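Long-range contacts in Exo-1,3/1,4-beta-glucanase (Pseudoalteromonas sp., PDB 3RRX), which probably hydrolyses beta-1,3- and beta-1,4-linked glucans from chain ends, as an exo-acting enzyme of glycoside hydrolase family 3: residues 44-49 and 62-67; 293-298 and 319-324; 56-61 and 325-330. The protein carries 1 engineered substitution. All coordinates share one frame; numbering follows the deposited sequence.

Interaction 1: residues 44-49 and 62-67; sequences QPEIGY and SYLNGG
E46 and L64 face each other in a single beta bridge, with their CA atoms 4.5 Å apart. The two segments run roughly the same way, their end-to-end directions 44° apart. L64 supplies both backbone bonds: L64 N donates to P45 O at 2.9 Å, and L64 O accepts from I47 N at 3.1 Å. Using the residues before and after E46 in this way is the pattern of a parallel bridge.

Q44 lies along the start of strand 62-65, its chain extended beyond CG. Its amide splits two roles. NE2 donates to S62 OG at 3.1 Å, nearly straight at 163° and in the amide plane. OE1 rests against L64 CB. Nearby, P45 CD presses on S62 O, a buried carbonyl with no polar partner in the model.

E46 departs from an extended shape. Its chain bends about the CB-CG bond (chi2 -86°), which folds the carboxylate back between two backbone amides. OE2 receives a weak bond from G66 N at 2.8 Å. OE1 is met from above the carboxylate plane by G48 N at 2.7 Å. A CB on G66 would clash with E46 OE2, so this close fit suits glycine.

I47 touches Y63 and N65, two strand residues whose side chains set out away from 44-49. Its CG2 meets the edge of the Y63 ring, 3.6 Å from CD2. Its CD1 lies beside N65 OD1, while N65 ND2 is bonded to T109.

Helix 79-94 adds Y85 to the I47 and Y63 cluster, and strand 106-110 stacks W107 on Y63. L64 reaches F159 of strand 157-162 instead. Backbone bonds of Q44 to I320 and V322, and of E46 to P323, also tie segment 44-49 to strand 320-321 and the loop after it, in the wall of the (alpha/beta)8 barrel.

Interaction 2: residues 293-298 and 319-324; sequences SDWNAH and VIMVPE
P323 lies over one face of the W295 indole. Its CG sits 3.7 Å from the centroid of the six-membered ring and 21° off the ring normal, a CH-pi contact. W295 has CG anti to its backbone N (chi1 -175°), and this carries the indole over the proline. With an alanine here the face covering P323 CG is gone, and the proline is likely to lose its CH-pi partner, leaving a gap beside it.

M321 points at the turn and packs against it. Its chain runs extended and bends only at the last torsion. SD comes to 3.4 Å from W295 N, and CE packs on S293 O, a buried carbonyl with no polar partner in the model. N296 meets the proline ring at another atom, its OD1 3.4 Å from P323 CD.

Three direct hydrogen bonds join the two segments, one of them through the S293 hydroxyl. S293 N donates to V319 O at 3.0 Å. S293 OG accepts M321 N at 2.9 Å. N296 N donates to M321 O at 3.2 Å, tilted from the carbonyl plane.

The next shell fixes the turn. D294 to A297 form a type II beta turn, and W295 N donates to D294 OD1 at 2.7 Å. D294 N is bonded to H271. Water 1 donates to D294 O and M321 O and is bonded to H298 ND1; its very short contact with S293 OG is doubtful. H298 is held at its other nitrogen by L306. Water 2 links N296 OD1 to E324 N.

The chemistry is divided. Sulfur, proline and indole make an apolar layer. Backbone bonds, S293 OG and water 1 satisfy most of the buried polar atoms, with S293 O the exception. These bonds probably hold the turn after strand 290-292, and with it W295, in a defined shape. A 1,2-ethanediol, probably from the crystallisation liquor, lies near the W295 side chain.

Interaction 3: residues 56-61 and 325-330; sequences RKYGFG and HFEAFY
Y58 turns its ring edge toward the face of Y330. The centroids are 5.0 Å apart and the planes meet at 65°, an edge-to-face pair. Y58 CD1 lies 3.6 Å above the Y330 ring, offset toward its rim. With chi1 at 170° the Y330 ring swings away from the backbone N and presents a face to Y58.

The far end of Y58 belongs to E327. The hydroxyl OH donates to OE2 at 2.6 Å, and the oxygen is met on its anti side with the donor tilted out of the carboxylate plane. The ring and the carboxylate stand steeply against each other. H331 bonds the same hydroxyl, and Q54 bonds E327 OE1, so both groups have a second partner. K57 NZ stays 4.2 Å from E327 OE2, too far for a salt bridge, though its charge probably still favours the carboxylate.

A second aromatic pair lies deeper. The edge of F326 points at the face of F60 in an offset edge-to-face pair, with planes at 87° and F60 CZ 3.6 Å from F326 CD2. Y58 CB lies over a face of F60, which joins the two pairs.

I43 and P45 pack against F60 and F326 from the barrel side. Such packing between neighbouring outer helices, here helix 52-58 and helix 326-338, is a feature of the (alpha/beta)8 barrel.

How the interactions relate
All three contacts fall in the barrel domain and largely involve buried residues, but their chemistry differs with depth. Interactions 1 and 2 lie at the strands and combine backbone bonds with side-chain contacts and, in interaction 2, bridging waters. Interaction 3 lies among the outer helices and relies on rings, with a charged rim beside K57. Q44 N and I320 O, and E46 N and P323 O, are probably hydrogen bonded. These bonds between interactions 1 and 2 link strands 43-44 and 320-321, consistent with closure of the barrel between its first and last strands. Interaction 3 packs outside that seam: P45 meets F60 and F326, and F329 meets H298 and I320.

Interaction 1: residues 44-49 and 62-67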
# COMPACT_ATOMS: atom_id res chain seq x y z
N GLN A 44 4.05 6.19 -20.55
CA GLN A 44 4.32 6.88 -19.29
C GLN A 44 5.79 6.82 -18.86
O GLN A 44 6.24 5.80 -18.34
CB GLN A 44 3.49 6.26 -18.16
CG GLN A 44 3.67 6.97 -16.81
CD GLN A 44 2.95 6.24 -15.69
OE1 GLN A 44 3.54 5.41 -15.00
NE2 GLN A 44 1.68 6.55 -15.51
N PRO A 45 6.51 7.94 -19.06
CA PRO A 45 7.89 8.14 -18.59
C PRO A 45 7.90 8.42 -17.09
O PRO A 45 6.85 8.73 -16.52
CB PRO A 45 8.33 9.42 -19.32
CG PRO A 45 7.28 9.68 -20.38
CD PRO A 45 6.03 9.09 -19.85
N GLU A 46 9.07 8.32 -16.47
CA GLU A 46 9.23 8.60 -15.05
C GLU A 46 10.18 9.80 -14.88
O GLU A 46 11.10 10.00 -15.68
CB GLU A 46 9.78 7.35 -14.35
CG GLU A 46 9.62 7.35 -12.83
CD GLU A 46 10.76 8.04 -12.12
OE1 GLU A 46 11.88 8.08 -12.69
OE2 GLU A 46 10.54 8.55 -11.00
N ILE A 47 9.95 10.61 -13.84
CA ILE A 47 10.65 11.89 -13.72
C ILE A 47 12.17 11.80 -13.57
O ILE A 47 12.88 12.76 -13.82
CB ILE A 47 10.07 12.77 -12.58
CG1 ILE A 47 10.36 12.14 -11.21
CG2 ILE A 47 8.58 13.03 -12.79
CD1 ILE A 47 9.91 13.02 -10.06
N GLY A 48 12.67 10.65 -13.14
CA GLY A 48 14.11 10.47 -13.06
C GLY A 48 14.76 10.44 -14.44
O GLY A 48 15.98 10.57 -14.56
N TYR A 49 13.95 10.28 -15.48
CA TYR A 49 14.49 10.12 -16.83
C TYR A 49 13.90 11.09 -17.84
O TYR A 49 14.39 11.21 -18.96
CB TYR A 49 14.23 8.69 -17.32
CG TYR A 49 14.78 7.63 -16.39
CD1 TYR A 49 16.12 7.25 -16.46
CD2 TYR A 49 13.97 7.02 -15.44
CE1 TYR A 49 16.63 6.29 -15.61
CE2 TYR A 49 14.48 6.05 -14.59
CZ TYR A 49 15.81 5.69 -14.68
OH TYR A 49 16.33 4.74 -13.84
N SER A 62 0.76 10.82 -19.62
CA SER A 62 0.99 10.88 -18.17
C SER A 62 2.46 10.71 -17.90
O SER A 62 3.22 10.35 -18.80
CB SER A 62 0.22 9.77 -17.44
OG SER A 62 0.70 8.47 -17.80
N TYR A 63 2.86 10.99 -16.66
CA TYR A 63 4.21 10.72 -16.24
C TYR A 63 4.21 10.32 -14.75
O TYR A 63 3.26 10.59 -14.01
CB TYR A 63 5.13 11.93 -16.54
CG TYR A 63 4.80 13.20 -15.80
CD1 TYR A 63 3.73 14.00 -16.18
CD2 TYR A 63 5.56 13.61 -14.71
CE1 TYR A 63 3.43 15.18 -15.49
CE2 TYR A 63 5.27 14.77 -14.02
CZ TYR A 63 4.20 15.55 -14.41
OH TYR A 63 3.93 16.72 -13.72
N LEU A 64 5.26 9.64 -14.33
CA LEU A 64 5.26 8.99 -13.03
C LEU A 64 6.21 9.64 -12.03
O LEU A 64 7.37 9.91 -12.35
CB LEU A 64 5.64 7.52 -13.18
CG LEU A 64 5.70 6.68 -11.91
CD1 LEU A 64 4.30 6.57 -11.28
CD2 LEU A 64 6.27 5.29 -12.22
N ASN A 65 5.70 9.88 -10.83
CA ASN A 65 6.53 10.16 -9.65
C ASN A 65 7.02 8.84 -9.07
O ASN A 65 6.35 8.23 -8.25
CB ASN A 65 5.70 10.89 -8.58
CG ASN A 65 6.51 11.18 -7.33
OD1 ASN A 65 7.67 11.59 -7.42
ND2 ASN A 65 5.92 10.94 -6.16
N GLY A 66 8.19 8.39 -9.51
CA GLY A 66 8.64 7.04 -9.20
C GLY A 66 8.97 6.87 -7.73
O GLY A 66 8.93 5.76 -7.20
N GLY A 67 9.31 7.97 -7.07
CA GLY A 67 9.52 7.97 -5.63
C GLY A 67 10.97 8.00 -5.20
O GLY A 67 11.28 8.25 -4.04

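Interaction 2: residues 293-298 and 319-324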
# COMPACT_ATOMS: atom_id res chain seq x y z
N SER A 293 0.21 -0.78 -16.89
CA SER A 293 1.13 -1.85 -16.53
C SER A 293 1.96 -1.45 -15.32
O SER A 293 1.97 -0.29 -14.92
CB SER A 293 2.05 -2.21 -17.70
OG SER A 293 2.84 -1.10 -18.10
N ASP A 294 2.64 -2.43 -14.71
CA ASP A 294 3.56 -2.15 -13.61
C ASP A 294 4.96 -1.85 -14.16
O ASP A 294 5.21 -1.96 -15.36
CB ASP A 294 3.57 -3.32 -12.60
CG ASP A 294 3.86 -2.88 -11.16
OD1 ASP A 294 4.51 -1.83 -10.96
OD2 ASP A 294 3.44 -3.58 -10.21
N TRP A 295 5.87 -1.47 -13.27
CA TRP A 295 7.19 -0.90 -13.62
C TRP A 295 8.03 -1.81 -14.54
O TRP A 295 8.59 -2.80 -14.09
CB TRP A 295 7.95 -0.63 -12.31
CG TRP A 295 9.28 0.06 -12.44
CD1 TRP A 295 10.45 -0.49 -12.87
CD2 TRP A 295 9.59 1.40 -12.05
NE1 TRP A 295 11.46 0.44 -12.81
CE2 TRP A 295 10.96 1.60 -12.30
CE3 TRP A 295 8.83 2.45 -11.52
CZ2 TRP A 295 11.60 2.82 -12.04
CZ3 TRP A 295 9.47 3.66 -11.26
CH2 TRP A 295 10.84 3.83 -11.53
N ASN A 296 8.12 -1.45 -15.82
CA ASN A 296 8.81 -2.29 -16.81
C ASN A 296 8.32 -3.75 -16.85
O ASN A 296 9.06 -4.65 -17.27
CB ASN A 296 10.32 -2.28 -16.59
CG ASN A 296 10.98 -1.01 -17.08
OD1 ASN A 296 10.52 -0.39 -18.04
ND2 ASN A 296 12.08 -0.61 -16.43
N ALA A 297 7.09 -3.99 -16.40
CA ALA A 297 6.56 -5.35 -16.40
C ALA A 297 6.52 -5.93 -17.82
O ALA A 297 6.56 -7.14 -18.01
CB ALA A 297 5.18 -5.39 -15.77
N HIS A 298 6.42 -5.06 -18.82
CA HIS A 298 6.28 -5.52 -20.20
C HIS A 298 7.51 -6.29 -20.68
O HIS A 298 7.41 -7.12 -21.57
CB HIS A 298 6.01 -4.34 -21.15
CG HIS A 298 7.12 -3.33 -21.18
ND1 HIS A 298 7.26 -2.34 -20.24
CD2 HIS A 298 8.15 -3.16 -22.06
CE1 HIS A 298 8.31 -1.59 -20.53
NE2 HIS A 298 8.87 -2.08 -21.63
N VAL A 319 -2.07 1.80 -20.80
CA VAL A 319 -0.98 2.73 -20.51
C VAL A 319 0.25 1.96 -20.06
O VAL A 319 0.17 1.13 -19.14
CB VAL A 319 -1.37 3.79 -19.43
CG1 VAL A 319 -0.13 4.65 -19.04
CG2 VAL A 319 -2.52 4.69 -19.93
N ILE A 320 1.37 2.21 -20.72
CA ILE A 320 2.58 1.44 -20.45
C ILE A 320 3.52 2.19 -19.52
O ILE A 320 3.97 3.29 -19.83
CB ILE A 320 3.32 1.09 -21.76
CG1 ILE A 320 2.43 0.21 -22.65
CG2 ILE A 320 4.62 0.34 -21.44
CD1 ILE A 320 2.32 -1.21 -22.15
N MET A 321 3.81 1.59 -18.36
CA MET A 321 4.73 2.19 -17.40
C MET A 321 6.14 1.82 -17.86
O MET A 321 6.62 0.74 -17.56
CB MET A 321 4.47 1.67 -15.98
CG MET A 321 5.28 2.39 -14.86
SD MET A 321 4.89 1.76 -13.21
CE MET A 321 3.19 2.31 -13.03
N VAL A 322 6.77 2.71 -18.60
CA VAL A 322 8.11 2.46 -19.12
C VAL A 322 8.98 3.65 -18.72
O VAL A 322 9.21 4.60 -19.49
CB VAL A 322 8.09 2.16 -20.65
CG1 VAL A 322 7.29 3.22 -21.43
CG2 VAL A 322 9.51 1.98 -21.21
N PRO A 323 9.45 3.63 -17.47
CA PRO A 323 10.03 4.83 -16.84
C PRO A 323 11.25 5.39 -17.56
O PRO A 323 11.41 6.62 -17.63
CB PRO A 323 10.40 4.34 -15.43
CG PRO A 323 10.37 2.85 -15.48
CD PRO A 323 9.37 2.49 -16.54
N GLU A 324 12.09 4.52 -18.10
CA GLU A 324 13.38 4.91 -18.65
C GLU A 324 13.45 4.83 -20.18
O GLU A 324 14.05 5.69 -20.83
CB GLU A 324 14.50 4.05 -18.04
CG GLU A 324 15.87 4.31 -18.65
CD GLU A 324 16.99 3.56 -17.95
OE1 GLU A 324 16.70 2.66 -17.13
OE2 GLU A 324 18.16 3.88 -18.23
O HOH W 1 5.20 -2.04 -18.24
O HOH W 2 12.12 1.68 -18.91
O HOH W 3 14.77 0.78 -16.39

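Interaction 3: residues 56-61 and 325-330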
# COMPACT_ATOMS: atom_id res chain seq x y z
N ARG A 56 7.40 18.40 -24.18
CA ARG A 56 6.98 19.33 -25.22
C ARG A 56 6.97 18.63 -26.57
O ARG A 56 6.05 18.80 -27.37
CB ARG A 56 7.89 20.56 -25.25
CG ARG A 56 7.40 21.69 -26.16
CD ARG A 56 8.31 22.90 -26.05
NE ARG A 56 8.65 23.15 -24.66
CZ ARG A 56 7.94 23.93 -23.85
NH1 ARG A 56 6.86 24.56 -24.30
NH2 ARG A 56 8.32 24.09 -22.59
N LYS A 57 8.00 17.83 -26.82
CA LYS A 57 8.15 17.15 -28.11
C LYS A 57 7.09 16.07 -28.36
O LYS A 57 6.59 15.93 -29.48
CB LYS A 57 9.55 16.53 -28.20
CG LYS A 57 9.84 15.86 -29.53
CD LYS A 57 11.28 15.40 -29.61
CE LYS A 57 11.55 14.69 -30.94
NZ LYS A 57 12.95 14.17 -31.03
N TYR A 58 6.76 15.31 -27.32
CA TYR A 58 5.91 14.12 -27.47
C TYR A 58 4.50 14.24 -26.89
O TYR A 58 3.57 13.60 -27.38
CB TYR A 58 6.60 12.91 -26.83
CG TYR A 58 7.87 12.50 -27.54
CD1 TYR A 58 7.81 11.89 -28.79
CD2 TYR A 58 9.11 12.74 -26.98
CE1 TYR A 58 8.97 11.51 -29.45
CE2 TYR A 58 10.28 12.36 -27.63
CZ TYR A 58 10.19 11.74 -28.87
OH TYR A 58 11.33 11.36 -29.53
N GLY A 59 4.34 15.04 -25.84
CA GLY A 59 3.02 15.22 -25.24
C GLY A 59 2.48 13.95 -24.59
O GLY A 59 1.31 13.63 -24.73
N PHE A 60 3.35 13.23 -23.88
CA PHE A 60 2.95 11.98 -23.23
C PHE A 60 1.67 12.15 -22.40
O PHE A 60 1.47 13.19 -21.78
CB PHE A 60 4.08 11.47 -22.34
CG PHE A 60 5.33 11.13 -23.10
CD1 PHE A 60 5.36 10.07 -23.99
CD2 PHE A 60 6.49 11.87 -22.92
CE1 PHE A 60 6.52 9.76 -24.69
CE2 PHE A 60 7.65 11.56 -23.61
CZ PHE A 60 7.66 10.50 -24.49
N GLY A 61 0.82 11.12 -22.39
CA GLY A 61 -0.45 11.19 -21.69
C GLY A 61 -0.35 11.29 -20.17
O GLY A 61 -1.26 11.78 -19.51
N HIS A 325 12.84 3.79 -20.75
CA HIS A 325 13.00 3.52 -22.18
C HIS A 325 11.82 4.01 -23.02
O HIS A 325 11.59 3.51 -24.12
CB HIS A 325 13.23 2.03 -22.42
CG HIS A 325 14.41 1.47 -21.69
ND1 HIS A 325 14.39 1.17 -20.35
CD2 HIS A 325 15.66 1.18 -22.13
CE1 HIS A 325 15.57 0.70 -19.99
NE2 HIS A 325 16.36 0.70 -21.05
N PHE A 326 11.11 5.01 -22.51
CA PHE A 326 9.88 5.50 -23.13
C PHE A 326 10.02 6.02 -24.55
O PHE A 326 9.11 5.87 -25.37
CB PHE A 326 9.24 6.58 -22.25
CG PHE A 326 10.19 7.69 -21.88
CD1 PHE A 326 10.99 7.59 -20.75
CD2 PHE A 326 10.27 8.84 -22.66
CE1 PHE A 326 11.86 8.62 -20.41
CE2 PHE A 326 11.14 9.86 -22.33
CZ PHE A 326 11.93 9.76 -21.20
N GLU A 327 11.15 6.66 -24.86
CA GLU A 327 11.32 7.27 -26.18
C GLU A 327 11.41 6.19 -27.27
O GLU A 327 10.69 6.24 -28.26
CB GLU A 327 12.53 8.21 -26.20
CG GLU A 327 12.58 9.08 -27.45
CD GLU A 327 13.50 10.29 -27.29
OE1 GLU A 327 14.16 10.43 -26.24
OE2 GLU A 327 13.54 11.11 -28.23
N ALA A 328 12.29 5.22 -27.07
CA ALA A 328 12.38 4.09 -27.99
C ALA A 328 11.07 3.28 -28.00
O ALA A 328 10.65 2.79 -29.06
CB ALA A 328 13.56 3.20 -27.63
N PHE A 329 10.44 3.12 -26.84
CA PHE A 329 9.18 2.37 -26.80
C PHE A 329 8.13 3.06 -27.65
O PHE A 329 7.38 2.42 -28.39
CB PHE A 329 8.69 2.20 -25.36
CG PHE A 329 7.61 1.17 -25.21
CD1 PHE A 329 7.90 -0.11 -24.75
CD2 PHE A 329 6.30 1.48 -25.55
CE1 PHE A 329 6.91 -1.06 -24.63
CE2 PHE A 329 5.30 0.53 -25.43
CZ PHE A 329 5.60 -0.74 -24.97
N TYR A 330 8.11 4.38 -27.56
CA TYR A 330 7.20 5.20 -28.35
C TYR A 330 7.37 4.98 -29.85
O TYR A 330 6.42 4.65 -30.56
CB TYR A 330 7.41 6.68 -28.00
CG TYR A 330 6.70 7.63 -28.93
CD1 TYR A 330 5.35 7.91 -28.76
CD2 TYR A 330 7.37 8.26 -29.97
CE1 TYR A 330 4.69 8.80 -29.60
CE2 TYR A 330 6.71 9.15 -30.83
CZ TYR A 330 5.37 9.40 -30.63
OH TYR A 330 4.70 10.28 -31.46
O HOH W 4 3.10 12.70 -30.56